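Local coordinates for protein (triosephosphate isomerase) (Thermotoga maritima, PDB 1B9B) that catalyses the interconversion of dihydroxyacetone phosphate and D-glyceraldehyde 3-phosphate, the triosephosphate isomerase reaction of glycolysis, at residues Leu5-Asn10 / Glu241-Leu246; Glu36-Val41 / Asn59-Ala64; Val89-Val94 / Thr123-Val128. One frame throughout, in Å; residues are numbered along the deposited sequence.

Overall arrangement
All three contacts share the parallel sheet of one TIM barrel. Contact 1 sets strand 6-10 against the C-terminal helix. Contact 2 pairs strands 38-42 and 61-64; contact 3 pairs 91-94 with 123-128. Contacts 1 and 2, about 9 Å between centres, meet where Leu7 O and Val40 N, 2.8 Å apart and probably hydrogen-bonded, join neighbouring strands 6-10 and 38-42. Contacts 2 and 3, about 12 Å between centres, meet where Ala64 N and Tyr91 O, also 2.8 Å apart and probably hydrogen-bonded, join 61-64 and 91-94. Contacts 1 and 3, about 16 Å between centres, touch where Asn10 OD1 lies 3.6 Å from Ile93 CD1. As in the family, the active site is expected at the C-terminal strand ends.

Contact 1 of 3, residues Leu5-Asn10 / Glu241-Leu246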
loop_
_atom_site.group_PDB
_atom_site.type_symbol
_atom_site.label_atom_id
_atom_site.label_comp_id
_atom_site.label_asym_id
_atom_site.label_seq_id
_atom_site.Cartn_x
_atom_site.Cartn_y
_atom_site.Cartn_z
ATOM N N LEU B 5 -13.020 -14.214 35.369
ATOM C CA LEU B 5 -12.067 -14.803 34.433
ATOM C C LEU B 5 -12.788 -15.231 33.163
ATOM O O LEU B 5 -14.000 -15.416 33.176
ATOM C CB LEU B 5 -11.389 -16.020 35.068
ATOM C CG LEU B 5 -10.400 -15.834 36.224
ATOM C CD1 LEU B 5 -9.033 -15.463 35.673
ATOM C CD2 LEU B 5 -10.917 -14.783 37.199
ATOM N N ILE B 6 -12.043 -15.381 32.068
ATOM C CA ILE B 6 -12.627 -15.794 30.787
ATOM C C ILE B 6 -11.699 -16.704 29.992
ATOM O O ILE B 6 -10.500 -16.433 29.834
ATOM C CB ILE B 6 -12.972 -14.588 29.867
ATOM C CG1 ILE B 6 -14.056 -13.718 30.497
ATOM C CG2 ILE B 6 -13.474 -15.094 28.526
ATOM C CD1 ILE B 6 -14.346 -12.457 29.720
ATOM N N LEU B 7 -12.278 -17.790 29.495
ATOM C CA LEU B 7 -11.554 -18.755 28.690
ATOM C C LEU B 7 -12.279 -18.802 27.348
ATOM O O LEU B 7 -13.423 -19.255 27.260
ATOM C CB LEU B 7 -11.587 -20.124 29.360
ATOM C CG LEU B 7 -10.888 -21.239 28.591
ATOM C CD1 LEU B 7 -9.397 -20.961 28.465
ATOM C CD2 LEU B 7 -11.141 -22.526 29.315
ATOM N N ALA B 8 -11.614 -18.323 26.304
ATOM C CA ALA B 8 -12.223 -18.286 24.987
ATOM C C ALA B 8 -11.482 -19.139 23.983
ATOM O O ALA B 8 -10.249 -19.190 23.987
ATOM C CB ALA B 8 -12.289 -16.849 24.497
ATOM N N GLY B 9 -12.245 -19.799 23.116
ATOM C CA GLY B 9 -11.656 -20.650 22.100
ATOM C C GLY B 9 -11.876 -20.151 20.683
ATOM O O GLY B 9 -13.009 -20.074 20.194
ATOM N N ASN B 10 -10.780 -19.812 20.019
ATOM C CA ASN B 10 -10.845 -19.321 18.654
ATOM C C ASN B 10 -10.538 -20.485 17.727
ATOM O O ASN B 10 -9.376 -20.735 17.395
ATOM C CB ASN B 10 -9.832 -18.182 18.466
ATOM C CG ASN B 10 -9.717 -17.733 17.023
ATOM O OD1 ASN B 10 -10.706 -17.704 16.299
ATOM N ND2 ASN B 10 -8.508 -17.371 16.602
ATOM N N GLU B 241 -10.089 -31.834 23.203
ATOM C CA GLU B 241 -10.757 -31.850 24.504
ATOM C C GLU B 241 -9.848 -31.169 25.516
ATOM O O GLU B 241 -10.272 -30.856 26.635
ATOM C CB GLU B 241 -11.040 -33.284 24.976
ATOM C CG GLU B 241 -11.841 -34.156 24.015
ATOM C CD GLU B 241 -10.967 -34.847 22.969
ATOM O OE1 GLU B 241 -9.728 -34.652 22.989
ATOM O OE2 GLU B 241 -11.524 -35.588 22.128
ATOM N N SER B 242 -8.593 -30.954 25.119
ATOM C CA SER B 242 -7.618 -30.299 25.982
ATOM C C SER B 242 -8.222 -28.972 26.431
ATOM O O SER B 242 -7.853 -28.418 27.465
ATOM C CB SER B 242 -6.311 -30.069 25.225
ATOM O OG SER B 242 -6.552 -29.325 24.052
ATOM N N PHE B 243 -9.165 -28.478 25.636
ATOM C CA PHE B 243 -9.862 -27.244 25.949
ATOM C C PHE B 243 -10.606 -27.475 27.260
ATOM O O PHE B 243 -10.613 -26.619 28.146
ATOM C CB PHE B 243 -10.866 -26.911 24.847
ATOM C CG PHE B 243 -11.635 -25.642 25.091
ATOM C CD1 PHE B 243 -11.041 -24.398 24.876
ATOM C CD2 PHE B 243 -12.949 -25.687 25.552
ATOM C CE1 PHE B 243 -11.747 -23.220 25.120
ATOM C CE2 PHE B 243 -13.663 -24.511 25.799
ATOM C CZ PHE B 243 -13.061 -23.277 25.583
ATOM N N ILE B 244 -11.225 -28.648 27.379
ATOM C CA ILE B 244 -11.979 -29.013 28.581
ATOM C C ILE B 244 -11.033 -29.157 29.775
ATOM O O ILE B 244 -11.450 -29.071 30.931
ATOM C CB ILE B 244 -12.731 -30.348 28.386
ATOM C CG1 ILE B 244 -13.322 -30.418 26.973
ATOM C CG2 ILE B 244 -13.844 -30.468 29.424
ATOM C CD1 ILE B 244 -13.943 -31.761 26.619
ATOM N N GLU B 245 -9.756 -29.381 29.477
ATOM C CA GLU B 245 -8.734 -29.523 30.502
ATOM C C GLU B 245 -8.455 -28.122 31.044
ATOM O O GLU B 245 -8.581 -27.863 32.244
ATOM C CB GLU B 245 -7.468 -30.105 29.875
ATOM C CG GLU B 245 -6.608 -30.932 30.815
ATOM C CD GLU B 245 -5.381 -31.508 30.122
ATOM O OE1 GLU B 245 -5.535 -32.112 29.036
ATOM O OE2 GLU B 245 -4.263 -31.363 30.669
ATOM N N LEU B 246 -8.078 -27.224 30.136
ATOM C CA LEU B 246 -7.793 -25.836 30.476
ATOM C C LEU B 246 -8.921 -25.293 31.330
ATOM O O LEU B 246 -8.687 -24.644 32.343
ATOM C CB LEU B 246 -7.698 -24.994 29.212
ATOM C CG LEU B 246 -6.613 -25.384 28.221
ATOM C CD1 LEU B 246 -6.777 -24.586 26.939
ATOM C CD2 LEU B 246 -5.263 -25.135 28.847
#
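The first strand of the TIM barrel meets the last helix here, a contact made by residues more than 230 positions apart in sequence. Strand 6-10 and helix 242-246 run almost antiparallel, at 164° between their N-to-C directions, with axes 10.0 Å apart at closest approach. Phe243 bridges most of that gap. Its CG is anti to the backbone N, and the ring reaches the strand with CE1 leading. Leu7, whose CG is also anti to its backbone N, comes the other way: the two side chains slide past each other, CG of Leu7 lying 4.1 Å from CE1 of Phe243 and the Leu7 CD2 methyl sitting over one ring face. Ala8 C lies at the ring edge, near its plane, 4.2 Å from Phe243 CE1. At Gly9, which has no side chain, the same CE1 approaches the main chain directly, 4.0 Å from Gly9 CA.

Such apolar packing of a strand's outer face on a surrounding helix is the layer that encloses the barrel, and strand 231-234, next to strand 6-10 on the side away from strand 38-42, joins it through Val234, which touches Leu7 and Leu246. One turn after Phe243, Leu246 points toward the strand and adds its CB, 4.2 Å from Leu7 CD2; that methyl also lies 4.1 Å from Leu246 C, so it is shared between the Phe243 ring face and Leu246. Ala8 CB is directed away from the helix. Beyond Gly9, Asn10 ND2 hydrogen-bonds to Thr76 OG1 of the second subunit.

Contact 2 of 3, residues Glu36-Val41 / Asn59-Ala64; sequences EFEIVV and NIKLGA
Lys61 NZ and Glu38 OE1, 2.6 Å apart, form a salt bridge in which the ammonium meets the oxygen from above the carboxylate plane, 39° out of it. Both chains reach it extended beyond CG, crossing obliquely, and both start with CG anti to the carbonyl carbon. On its way the lysine passes Val40, whose CG2 is 4.0 Å from Lys61 CB.

Beneath these side chains lies a parallel strand ladder. Lys61 N donates to Ile39 O at 3.0 Å with a nearly straight N-H...O angle of 177°, and Val41 N donates to Lys61 O, also 3.0 Å, almost along the C=O axis. Lys61 is thus gripped at both its backbone N and its O by the residues flanking Val40; the next bond, Gly63 N to Val41 O, is weak. The two strands belong to a beta-alpha-beta unit of the TIM barrel, with helix 48-55 between them, and their short segments cross at -44°. Val41, on the face opposite Val40 and Lys61, meets Ile60 just before strand 61-64, Val41 CG1 to Ile60 CG2 at 3.7 Å, the side chains crossing at about a right angle. Ile39 CD1 lies 4.1 Å from Asn59 ND2, a nitrogen held by a hydrogen bond to Leu31 O.

Around the acid, Tyr91 OH makes a weak hydrogen bond to the same OE1, and Lys4 NZ a long, weak ion pair with OE2. The two lysines would probably favour the ionised carboxylate. Lys61 NZ also has a long, weak ion pair with Glu90 OE2. An alanine in place of Lys61 removes the ammonium and the chain beyond CB, and would probably cost Glu38 its salt bridge and leave its charge less well balanced.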
loop_
_atom_site.group_PDB
_atom_site.type_symbol
_atom_site.label_atom_id
_atom_site.label_comp_id
_atom_site.label_asym_id
_atom_site.label_seq_id
_atom_site.Cartn_x
_atom_site.Cartn_y
_atom_site.Cartn_z
ATOM N N GLU B 36 -18.540 -20.263 37.555
ATOM C CA GLU B 36 -17.700 -19.279 38.240
ATOM C C GLU B 36 -16.917 -18.405 37.268
ATOM O O GLU B 36 -16.147 -17.533 37.674
ATOM C CB GLU B 36 -16.726 -19.972 39.201
ATOM C CG GLU B 36 -16.649 -21.481 39.043
ATOM C CD GLU B 36 -17.901 -22.182 39.542
ATOM O OE1 GLU B 36 -18.721 -21.533 40.226
ATOM O OE2 GLU B 36 -18.064 -23.386 39.258
ATOM N N PHE B 37 -17.108 -18.647 35.980
ATOM C CA PHE B 37 -16.444 -17.862 34.957
ATOM C C PHE B 37 -17.052 -18.186 33.600
ATOM O O PHE B 37 -17.997 -18.974 33.515
ATOM C CB PHE B 37 -14.933 -18.113 34.989
ATOM C CG PHE B 37 -14.528 -19.501 34.607
ATOM C CD1 PHE B 37 -14.389 -19.854 33.272
ATOM C CD2 PHE B 37 -14.239 -20.445 35.583
ATOM C CE1 PHE B 37 -13.960 -21.126 32.912
ATOM C CE2 PHE B 37 -13.810 -21.720 35.234
ATOM C CZ PHE B 37 -13.668 -22.060 33.894
ATOM N N GLU B 38 -16.521 -17.591 32.539
ATOM C CA GLU B 38 -17.094 -17.817 31.225
ATOM C C GLU B 38 -16.242 -18.535 30.214
ATOM O O GLU B 38 -15.085 -18.182 29.983
ATOM C CB GLU B 38 -17.551 -16.490 30.639
ATOM C CG GLU B 38 -18.451 -15.745 31.579
ATOM C CD GLU B 38 -18.943 -14.459 30.999
ATOM O OE1 GLU B 38 -19.809 -14.515 30.106
ATOM O OE2 GLU B 38 -18.455 -13.393 31.428
ATOM N N ILE B 39 -16.836 -19.563 29.617
ATOM C CA ILE B 39 -16.169 -20.332 28.582
ATOM C C ILE B 39 -16.856 -19.848 27.309
ATOM O O ILE B 39 -18.086 -19.797 27.237
ATOM C CB ILE B 39 -16.392 -21.868 28.726
ATOM C CG1 ILE B 39 -16.396 -22.286 30.199
ATOM C CG2 ILE B 39 -15.284 -22.616 28.002
ATOM C CD1 ILE B 39 -17.703 -21.997 30.917
ATOM N N VAL B 40 -16.064 -19.470 26.316
ATOM C CA VAL B 40 -16.617 -18.981 25.067
ATOM C C VAL B 40 -16.062 -19.784 23.913
ATOM O O VAL B 40 -14.853 -20.000 23.812
ATOM C CB VAL B 40 -16.279 -17.481 24.854
ATOM C CG1 VAL B 40 -16.562 -17.075 23.414
ATOM C CG2 VAL B 40 -17.103 -16.622 25.809
ATOM N N VAL B 41 -16.962 -20.236 23.049
ATOM C CA VAL B 41 -16.574 -21.003 21.875
ATOM C C VAL B 41 -16.820 -20.116 20.655
ATOM O O VAL B 41 -17.845 -19.430 20.579
ATOM C CB VAL B 41 -17.403 -22.295 21.771
ATOM C CG1 VAL B 41 -17.097 -23.200 22.955
ATOM C CG2 VAL B 41 -18.880 -21.959 21.749
ATOM N N ASN B 59 -24.671 -23.105 29.685
ATOM C CA ASN B 59 -23.734 -22.150 30.266
ATOM C C ASN B 59 -22.702 -21.587 29.291
ATOM O O ASN B 59 -22.413 -20.391 29.325
ATOM C CB ASN B 59 -23.022 -22.793 31.458
ATOM C CG ASN B 59 -22.414 -24.136 31.112
ATOM O OD1 ASN B 59 -23.124 -25.066 30.719
ATOM N ND2 ASN B 59 -21.096 -24.247 31.254
ATOM N N ILE B 60 -22.142 -22.437 28.432
ATOM C CA ILE B 60 -21.145 -21.985 27.465
ATOM C C ILE B 60 -21.720 -20.917 26.530
ATOM O O ILE B 60 -22.878 -21.003 26.115
ATOM C CB ILE B 60 -20.604 -23.163 26.650
ATOM C CG1 ILE B 60 -20.074 -24.225 27.615
ATOM C CG2 ILE B 60 -19.511 -22.686 25.698
ATOM C CD1 ILE B 60 -19.267 -25.333 26.957
ATOM N N LYS B 61 -20.907 -19.910 26.206
ATOM C CA LYS B 61 -21.347 -18.808 25.353
ATOM C C LYS B 61 -20.818 -18.797 23.920
ATOM O O LYS B 61 -19.711 -19.271 23.632
ATOM C CB LYS B 61 -21.032 -17.478 26.038
ATOM C CG LYS B 61 -21.747 -17.327 27.355
ATOM C CD LYS B 61 -21.601 -15.943 27.933
ATOM C CE LYS B 61 -22.456 -15.802 29.190
ATOM N NZ LYS B 61 -22.370 -14.442 29.795
ATOM N N LEU B 62 -21.633 -18.232 23.032
ATOM C CA LEU B 62 -21.336 -18.140 21.607
ATOM C C LEU B 62 -20.492 -16.930 21.217
ATOM O O LEU B 62 -20.757 -15.812 21.649
ATOM C CB LEU B 62 -22.641 -18.079 20.819
ATOM C CG LEU B 62 -22.861 -19.097 19.703
ATOM C CD1 LEU B 62 -23.939 -18.547 18.770
ATOM C CD2 LEU B 62 -21.562 -19.371 18.950
ATOM N N GLY B 63 -19.496 -17.154 20.372
ATOM C CA GLY B 63 -18.664 -16.054 19.929
ATOM C C GLY B 63 -18.266 -16.177 18.468
ATOM O O GLY B 63 -18.024 -17.285 17.987
ATOM N N ALA B 64 -18.196 -15.047 17.764
ATOM C CA ALA B 64 -17.807 -15.023 16.350
ATOM C C ALA B 64 -16.346 -14.600 16.196
ATOM O O ALA B 64 -15.773 -13.975 17.084
ATOM C CB ALA B 64 -18.707 -14.078 15.577
#

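Contact 3 of 3, residues Val89-Val94 / Thr123-Val128; sequences VEYVIV and TPILCV
Chi1 near -69° places CG of Tyr91 anti to its carbonyl carbon, and chi1 of -58° at Thr123 does the same for OG1, turning CG2 anti to the backbone N. The two side chains therefore lie side by side, pointing the same way. Thr123 CG2 touches Tyr91 CE2 at 3.5 Å, while OG1 sits over one ring face, 3.9 Å above the plane and offset toward the rim. From the next residue on this face of the sheet, Ile125, CD1 reaches Tyr91 CD2 at 3.7 Å. Further along, the Ile93 CG2 methyl, anti to its own N, meets Cys127 SG at 3.7 Å.

These are adjacent parallel strands of the TIM barrel, linked through helices 97-102 and 107-119. Five backbone bonds bind them, beginning with Thr123 N to Glu90 O at 2.7 Å and ending with Cys127 N to Val94 O at 3.1 Å. Glu90 O and Val94 O are met nearly along the C=O axis, Thr123 O and Val92 O in the carbonyl plane, but Val94 N approaches Ile125 O from 41° above it. On the opposite face, Val94 and Pro124 pack against helix 107-119, whereas Thr123 and Ile125 touch Val164 of the neighbouring strand 164-167.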
loop_
_atom_site.group_PDB
_atom_site.type_symbol
_atom_site.label_atom_id
_atom_site.label_comp_id
_atom_site.label_asym_id
_atom_site.label_seq_id
_atom_site.Cartn_x
_atom_site.Cartn_y
_atom_site.Cartn_z
ATOM N N VAL B 89 -25.072 -14.517 19.458
ATOM C CA VAL B 89 -23.633 -14.437 19.677
ATOM C C VAL B 89 -23.436 -13.379 20.766
ATOM O O VAL B 89 -24.126 -12.357 20.769
ATOM C CB VAL B 89 -22.903 -13.997 18.382
ATOM C CG1 VAL B 89 -21.408 -13.887 18.619
ATOM C CG2 VAL B 89 -23.180 -14.991 17.276
ATOM N N GLU B 90 -22.521 -13.626 21.700
ATOM C CA GLU B 90 -22.266 -12.670 22.777
ATOM C C GLU B 90 -20.884 -12.029 22.685
ATOM O O GLU B 90 -20.680 -10.897 23.118
ATOM C CB GLU B 90 -22.434 -13.351 24.137
ATOM C CG GLU B 90 -23.885 -13.508 24.559
ATOM C CD GLU B 90 -24.037 -14.209 25.895
ATOM O OE1 GLU B 90 -23.872 -15.446 25.941
ATOM O OE2 GLU B 90 -24.313 -13.523 26.901
ATOM N N TYR B 91 -19.938 -12.760 22.112
ATOM C CA TYR B 91 -18.583 -12.262 21.969
ATOM C C TYR B 91 -18.150 -12.255 20.523
ATOM O O TYR B 91 -18.551 -13.115 19.740
ATOM C CB TYR B 91 -17.608 -13.114 22.779
ATOM C CG TYR B 91 -17.778 -12.960 24.267
ATOM C CD1 TYR B 91 -18.827 -13.591 24.943
ATOM C CD2 TYR B 91 -16.913 -12.149 24.999
ATOM C CE1 TYR B 91 -19.009 -13.411 26.314
ATOM C CE2 TYR B 91 -17.087 -11.964 26.366
ATOM C CZ TYR B 91 -18.134 -12.593 27.018
ATOM O OH TYR B 91 -18.304 -12.391 28.368
ATOM N N VAL B 92 -17.325 -11.274 20.178
ATOM C CA VAL B 92 -16.806 -11.145 18.834
ATOM C C VAL B 92 -15.328 -10.798 18.902
ATOM O O VAL B 92 -14.949 -9.774 19.478
ATOM C CB VAL B 92 -17.507 -10.021 18.053
ATOM C CG1 VAL B 92 -16.840 -9.853 16.721
ATOM C CG2 VAL B 92 -18.971 -10.331 17.875
ATOM N N ILE B 93 -14.489 -11.655 18.334
ATOM C CA ILE B 93 -13.063 -11.381 18.317
ATOM C C ILE B 93 -12.908 -10.262 17.305
ATOM O O ILE B 93 -13.506 -10.312 16.237
ATOM C CB ILE B 93 -12.257 -12.603 17.837
ATOM C CG1 ILE B 93 -12.439 -13.757 18.825
ATOM C CG2 ILE B 93 -10.789 -12.239 17.699
ATOM C CD1 ILE B 93 -11.740 -15.031 18.423
ATOM N N VAL B 94 -12.125 -9.247 17.645
ATOM C CA VAL B 94 -11.909 -8.126 16.744
ATOM C C VAL B 94 -10.431 -7.749 16.717
ATOM O O VAL B 94 -9.784 -7.673 17.758
ATOM C CB VAL B 94 -12.740 -6.890 17.186
ATOM C CG1 VAL B 94 -12.476 -5.721 16.266
ATOM C CG2 VAL B 94 -14.214 -7.219 17.163
ATOM N N THR B 123 -19.895 -8.274 23.226
ATOM C CA THR B 123 -18.573 -7.989 23.770
ATOM C C THR B 123 -17.411 -8.090 22.795
ATOM O O THR B 123 -17.134 -9.151 22.238
ATOM C CB THR B 123 -18.267 -8.890 24.978
ATOM O OG1 THR B 123 -19.273 -8.698 25.981
ATOM C CG2 THR B 123 -16.912 -8.544 25.566
ATOM N N PRO B 124 -16.702 -6.974 22.585
ATOM C CA PRO B 124 -15.569 -6.996 21.665
ATOM C C PRO B 124 -14.405 -7.619 22.389
ATOM O O PRO B 124 -14.308 -7.504 23.601
ATOM C CB PRO B 124 -15.296 -5.514 21.394
ATOM C CG PRO B 124 -16.521 -4.798 21.880
ATOM C CD PRO B 124 -16.959 -5.607 23.059
ATOM N N ILE B 125 -13.541 -8.302 21.655
ATOM C CA ILE B 125 -12.345 -8.876 22.240
ATOM C C ILE B 125 -11.264 -8.364 21.305
ATOM O O ILE B 125 -10.981 -8.949 20.264
ATOM C CB ILE B 125 -12.391 -10.437 22.295
ATOM C CG1 ILE B 125 -13.438 -10.869 23.332
ATOM C CG2 ILE B 125 -11.027 -11.013 22.707
ATOM C CD1 ILE B 125 -13.445 -12.359 23.665
ATOM N N LEU B 126 -10.703 -7.221 21.682
ATOM C CA LEU B 126 -9.667 -6.555 20.916
ATOM C C LEU B 126 -8.327 -7.224 21.117
ATOM O O LEU B 126 -7.843 -7.350 22.238
ATOM C CB LEU B 126 -9.590 -5.084 21.335
ATOM C CG LEU B 126 -8.521 -4.179 20.710
ATOM C CD1 LEU B 126 -8.652 -4.123 19.188
ATOM C CD2 LEU B 126 -8.675 -2.797 21.304
ATOM N N CYS B 127 -7.723 -7.644 20.019
ATOM C CA CYS B 127 -6.437 -8.308 20.076
ATOM C C CYS B 127 -5.338 -7.305 19.760
ATOM O O CYS B 127 -5.469 -6.509 18.833
ATOM C CB CYS B 127 -6.389 -9.459 19.061
ATOM S SG CYS B 127 -7.748 -10.674 19.150
ATOM N N VAL B 128 -4.262 -7.346 20.546
ATOM C CA VAL B 128 -3.106 -6.467 20.373
ATOM C C VAL B 128 -1.887 -7.356 20.549
ATOM O O VAL B 128 -1.984 -8.393 21.192
ATOM C CB VAL B 128 -3.057 -5.352 21.452
ATOM C CG1 VAL B 128 -4.236 -4.410 21.296
ATOM C CG2 VAL B 128 -3.060 -5.975 22.842
#